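Local coordinates for protein deoxyribose-phosphate aldolase (PDB 4EIV) that is an aldolase-family protein that folds as an (alpha/beta)8 TIM barrel, eight parallel strands closed into a ring with helices packed around them, at residues 123-126 with 127-130; 193-196 with 197-200. All blocks are in the same frame, centred on the assembly; numbering follows the deposited sequence. Where two conformers were deposited one is given.

Contact 1 (123-126 with 127-130)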
loop_
_atom_site.group_PDB
_atom_site.type_symbol
_atom_site.label_atom_id
_atom_site.label_comp_id
_atom_site.label_asym_id
_atom_site.label_seq_id
_atom_site.Cartn_x
_atom_site.Cartn_y
_atom_site.Cartn_z
ATOM N N TRP A 123 -19.908 22.207 -14.564
ATOM C CA TRP A 123 -20.580 20.953 -14.899
ATOM C C TRP A 123 -21.923 21.194 -15.595
ATOM O O TRP A 123 -22.362 20.383 -16.404
ATOM C CB TRP A 123 -20.768 20.090 -13.634
ATOM C CG TRP A 123 -21.429 20.819 -12.508
ATOM C CD1 TRP A 123 -20.818 21.532 -11.472
ATOM C CD2 TRP A 123 -22.818 20.900 -12.275
ATOM N NE1 TRP A 123 -21.756 22.048 -10.656
ATOM C CE2 TRP A 123 -23.000 21.673 -11.107
ATOM C CE3 TRP A 123 -23.931 20.422 -12.951
ATOM C CZ2 TRP A 123 -24.252 21.964 -10.605
ATOM C CZ3 TRP A 123 -25.191 20.687 -12.435
ATOM C CH2 TRP A 123 -25.337 21.465 -11.286
ATOM N N ARG A 124 -22.537 22.341 -15.324
ATOM C CA ARG A 124 -23.825 22.641 -15.952
ATOM C C ARG A 124 -23.718 22.708 -17.464
ATOM O O ARG A 124 -24.668 22.378 -18.196
ATOM C CB ARG A 124 -24.380 23.959 -15.406
ATOM C CG ARG A 124 -24.900 23.864 -13.998
ATOM C CD ARG A 124 -25.397 25.224 -13.513
ATOM N NE ARG A 124 -25.916 25.151 -12.167
ATOM C CZ ARG A 124 -25.196 25.214 -11.056
ATOM N NH1 ARG A 124 -23.880 25.396 -11.114
ATOM N NH2 ARG A 124 -25.815 25.116 -9.883
ATOM N N ARG A 125 -22.563 23.140 -17.967
ATOM C CA ARG A 125 -22.406 23.295 -19.398
ATOM C C ARG A 125 -22.581 22.005 -20.180
ATOM O O ARG A 125 -23.037 22.012 -21.320
ATOM C CB ARG A 125 -21.050 23.909 -19.697
ATOM C CG ARG A 125 -20.821 25.292 -19.108
ATOM C CD ARG A 125 -21.634 26.353 -19.805
ATOM N NE ARG A 125 -21.392 27.667 -19.214
ATOM C CZ ARG A 125 -21.833 28.801 -19.742
ATOM N NH1 ARG A 125 -21.578 29.966 -19.159
ATOM N NH2 ARG A 125 -22.515 28.767 -20.875
ATOM N N MET A 126 -22.238 20.888 -19.546
ATOM C CA MET A 126 -22.398 19.572 -20.163
ATOM C C MET A 126 -23.862 19.232 -20.442
ATOM O O MET A 126 -24.169 18.457 -21.363
ATOM C CB MET A 126 -21.787 18.497 -19.259
ATOM C CG MET A 126 -20.306 18.657 -18.991
ATOM S SD MET A 126 -19.245 18.551 -20.443
ATOM C CE MET A 126 -19.477 16.817 -20.779
ATOM N N ASN A 127 -24.766 19.798 -19.658
ATOM C CA ASN A 127 -26.186 19.569 -19.856
ATOM C C ASN A 127 -26.744 20.338 -21.053
ATOM O O ASN A 127 -27.730 19.905 -21.661
ATOM C CB ASN A 127 -26.990 20.002 -18.620
ATOM C CG ASN A 127 -26.642 19.222 -17.367
ATOM O OD1 ASN A 127 -26.260 18.052 -17.419
ATOM N ND2 ASN A 127 -26.812 19.878 -16.203
ATOM N N GLU A 128 -26.155 21.486 -21.388
ATOM C CA GLU A 128 -26.683 22.286 -22.503
ATOM C C GLU A 128 -26.059 21.919 -23.857
ATOM O O GLU A 128 -26.769 21.873 -24.864
ATOM C CB GLU A 128 -26.600 23.799 -22.224
ATOM C CG GLU A 128 -25.226 24.429 -22.270
ATOM C CD GLU A 128 -25.274 25.963 -22.219
ATOM O OE1 GLU A 128 -26.385 26.534 -22.330
ATOM O OE2 GLU A 128 -24.198 26.598 -22.084
ATOM N N ASN A 129 -24.751 21.676 -23.895
ATOM C CA ASN A 129 -24.090 21.273 -25.151
ATOM C C ASN A 129 -22.806 20.554 -24.769
ATOM O O ASN A 129 -21.933 21.134 -24.115
ATOM C CB ASN A 129 -23.842 22.478 -26.063
ATOM C CG ASN A 129 -23.208 22.086 -27.396
ATOM O OD1 ASN A 129 -22.060 21.628 -27.430
ATOM N ND2 ASN A 129 -23.953 22.257 -28.498
ATOM N N VAL A 130 -22.728 19.268 -25.114
ATOM C CA VAL A 130 -21.595 18.448 -24.705
ATOM C C VAL A 130 -20.259 18.933 -25.258
ATOM O O VAL A 130 -19.307 19.047 -24.485
ATOM C CB VAL A 130 -21.838 16.942 -25.003
ATOM C CG1 VAL A 130 -20.603 16.141 -24.721
ATOM C CG2 VAL A 130 -23.026 16.430 -24.184
HETATM O O HOH W 1 -26.163 17.135 -22.687
#

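Contact 2 (193-196 with 197-200)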
loop_
_atom_site.group_PDB
_atom_site.type_symbol
_atom_site.label_atom_id
_atom_site.label_comp_id
_atom_site.label_asym_id
_atom_site.label_seq_id
_atom_site.Cartn_x
_atom_site.Cartn_y
_atom_site.Cartn_z
ATOM N N HIS A 193 -22.658 12.293 -4.315
ATOM C CA HIS A 193 -21.234 12.047 -4.181
ATOM C C HIS A 193 -20.866 10.820 -4.980
ATOM O O HIS A 193 -21.627 10.376 -5.842
ATOM C CB HIS A 193 -20.931 11.872 -2.691
ATOM C CG HIS A 193 -21.408 13.027 -1.871
ATOM N ND1 HIS A 193 -20.685 14.192 -1.755
ATOM C CD2 HIS A 193 -22.555 13.221 -1.178
ATOM C CE1 HIS A 193 -21.357 15.051 -1.009
ATOM N NE2 HIS A 193 -22.498 14.488 -0.645
ATOM N N ALA A 194 -19.708 10.240 -4.705
ATOM C CA ALA A 194 -19.281 9.079 -5.451
ATOM C C ALA A 194 -20.257 7.938 -5.322
ATOM O O ALA A 194 -20.828 7.697 -4.256
ATOM C CB ALA A 194 -17.902 8.595 -4.974
ATOM N N THR A 195 -20.423 7.214 -6.425
ATOM C CA THR A 195 -21.164 5.948 -6.398
ATOM C C THR A 195 -20.315 4.906 -7.118
ATOM O O THR A 195 -19.358 5.239 -7.827
ATOM C CB THR A 195 -22.501 6.015 -7.116
ATOM O OG1 THR A 195 -22.276 6.387 -8.472
ATOM C CG2 THR A 195 -23.479 6.998 -6.436
ATOM N N MET A 196 -20.659 3.646 -6.917
ATOM C CA MET A 196 -19.995 2.565 -7.634
ATOM C C MET A 196 -20.034 2.865 -9.145
ATOM O O MET A 196 -19.042 2.717 -9.863
ATOM C CB MET A 196 -20.699 1.258 -7.279
ATOM C CG MET A 196 -20.148 0.019 -7.909
ATOM S SD MET A 196 -21.056 -1.404 -7.278
ATOM C CE MET A 196 -20.362 -2.677 -8.343
ATOM N N PHE A 197 -21.182 3.330 -9.617
ATOM C CA PHE A 197 -21.381 3.657 -11.030
ATOM C C PHE A 197 -20.411 4.715 -11.503
ATOM O O PHE A 197 -19.737 4.512 -12.502
ATOM C CB PHE A 197 -22.850 4.099 -11.241
ATOM C CG PHE A 197 -23.153 4.615 -12.617
ATOM C CD1 PHE A 197 -23.285 3.759 -13.681
ATOM C CD2 PHE A 197 -23.306 5.970 -12.833
ATOM C CE1 PHE A 197 -23.572 4.243 -14.959
ATOM C CE2 PHE A 197 -23.607 6.459 -14.095
ATOM C CZ PHE A 197 -23.722 5.596 -15.151
ATOM N N THR A 198 -20.324 5.835 -10.791
ATOM C CA THR A 198 -19.415 6.887 -11.260
ATOM C C THR A 198 -17.955 6.496 -11.129
ATOM O O THR A 198 -17.130 6.882 -11.965
ATOM C CB THR A 198 -19.694 8.257 -10.600
ATOM O OG1 THR A 198 -19.420 8.246 -9.191
ATOM C CG2 THR A 198 -21.105 8.703 -10.860
ATOM N N VAL A 199 -17.594 5.773 -10.075
ATOM C CA VAL A 199 -16.199 5.339 -9.944
ATOM C C VAL A 199 -15.831 4.389 -11.099
ATOM O O VAL A 199 -14.707 4.426 -11.603
ATOM C CB VAL A 199 -15.932 4.708 -8.548
ATOM C CG1 VAL A 199 -14.559 3.994 -8.499
ATOM C CG2 VAL A 199 -16.038 5.769 -7.471
ATOM N N HIS A 200 -16.754 3.523 -11.496
ATOM C CA HIS A 200 -16.506 2.627 -12.622
ATOM C C HIS A 200 -16.246 3.406 -13.927
ATOM O O HIS A 200 -15.271 3.149 -14.639
ATOM C CB HIS A 200 -17.695 1.653 -12.757
ATOM C CG HIS A 200 -17.572 0.699 -13.897
ATOM N ND1 HIS A 200 -18.448 0.686 -14.957
ATOM C CD2 HIS A 200 -16.640 -0.242 -14.165
ATOM C CE1 HIS A 200 -18.087 -0.255 -15.808
ATOM N NE2 HIS A 200 -16.994 -0.835 -15.353
HETATM O O HOH W 2 -19.564 11.006 -8.543
#

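Contact 1 (123-126 with 127-130)
Met126, Asn127 and Arg125 carry most of the contact between 123-126 and 127-130, a continuous run in which the short, weakly bonded helix 124-128 passes into the N-cap of helix 130-148. The setting is an alpha/beta barrel, with helix 124-128 following strand 116-120. Met126 is the buried member. With its CG beside the backbone N (chi1 -61°) and two further bends in the chain, its CE comes to 4.2 Å from Val130 CG1, and the two side chains meet at a slant. The other Val130 methyl, CG2, rests 3.7 Å from Met126 O. Ile137 of helix 130-148 and Ile167 of helix 165-178 also pack on Met126, so its side chain packs against this segment and two neighbouring helices.

Asn127 works through both backbone and amide. Its N donates to Arg124 O at 3.0 Å, from above the carbonyl plane, with the i+3 to i spacing of 3-10 bonding. ND2 lies obliquely by the indole of Trp123, 4.2 Å from CZ3, with the amide and ring planes 75° apart. Gln163 binds Asn127 OD1 and also Trp123 O, which would restrain the rotation of the amide.

Arg125 closes the turn twice. Its O takes a nearly straight bond from Asn129 N at 3.1 Å and a more bent one from Glu128 N at 3.2 Å. Asn129 in turn is the N-cap of the following helix, its OD1 accepting from Asp132 N. At the outer side, Arg125 and Glu128 run side by side in the same direction; NE of Arg125 pairs with Asp122, while its NH2 makes a salt bridge to Glu128 OE2 at 3.0 Å, guanidinium and carboxylate planes 52° apart.

Contact 2 (193-196 with 197-200)
Thr195 and Thr198 face each other across the start of helix 196-210 in a capping box, the reciprocal pairing in which the N-cap side chain accepts from the amide three residues on and that residue's side chain accepts from the N-cap amide. Two side-chain bonds make the box. Thr195 OG1 accepts from Thr198 N at 3.1 Å, and Thr198 OG1 accepts from Thr195 N, also at 3.1 Å; both are close to straight. Each hydroxyl is tucked between its own backbone N and carbonyl carbon (chi1 59° for Thr195, 66° for Thr198), the rotation that turns it to the partner's amide.

Backbone bonds then begin the helical ladder. Val199 N reaches Thr195 O at 2.9 Å, almost in line with the carbonyl, and His200 N reaches Met196 O at 2.9 Å; Gln252 of helix 243-257 bonds to that same Met196 oxygen.

Apolar contacts fill in around the cap. Ala194 CB meets Val199 CG2 at 4.2 Å, and both residues rest on Ile236 of strand 233-237. The side chains of Phe197 and Thr198 both touch Ile168 of helix 165-178.

A polar atom sits by an aromatic edge: Thr195 OG1 lies near the plane of the Phe197 ring, 3.6 Å from Phe197 CB. A water lies beside the box, hydrogen-bonded to Thr198 OG1 at 2.8 Å and donating weakly to His193 O.

How the contacts relate
Both contacts sit where the chain leaves a barrel strand and enters a helix: contact 1 after strand 116-120, contact 2 after strand 182-184, with strand 152-156 between these two in the sheet. They do not touch. Their centres are 19 Å apart and their nearest atoms about 12 Å. What joins them is helix 165-178, on which Met126 and Asn127 lean at Ile167, while Phe197 and Thr198 lean at the adjacent Ile168. Contact 1 lies farther out, its centre 22 Å from that of the chain against 14 Å for contact 2. Both follow C-terminal strand ends, the side on which TIM-barrel enzymes as a rule carry their active sites, although no site residue is assigned to either.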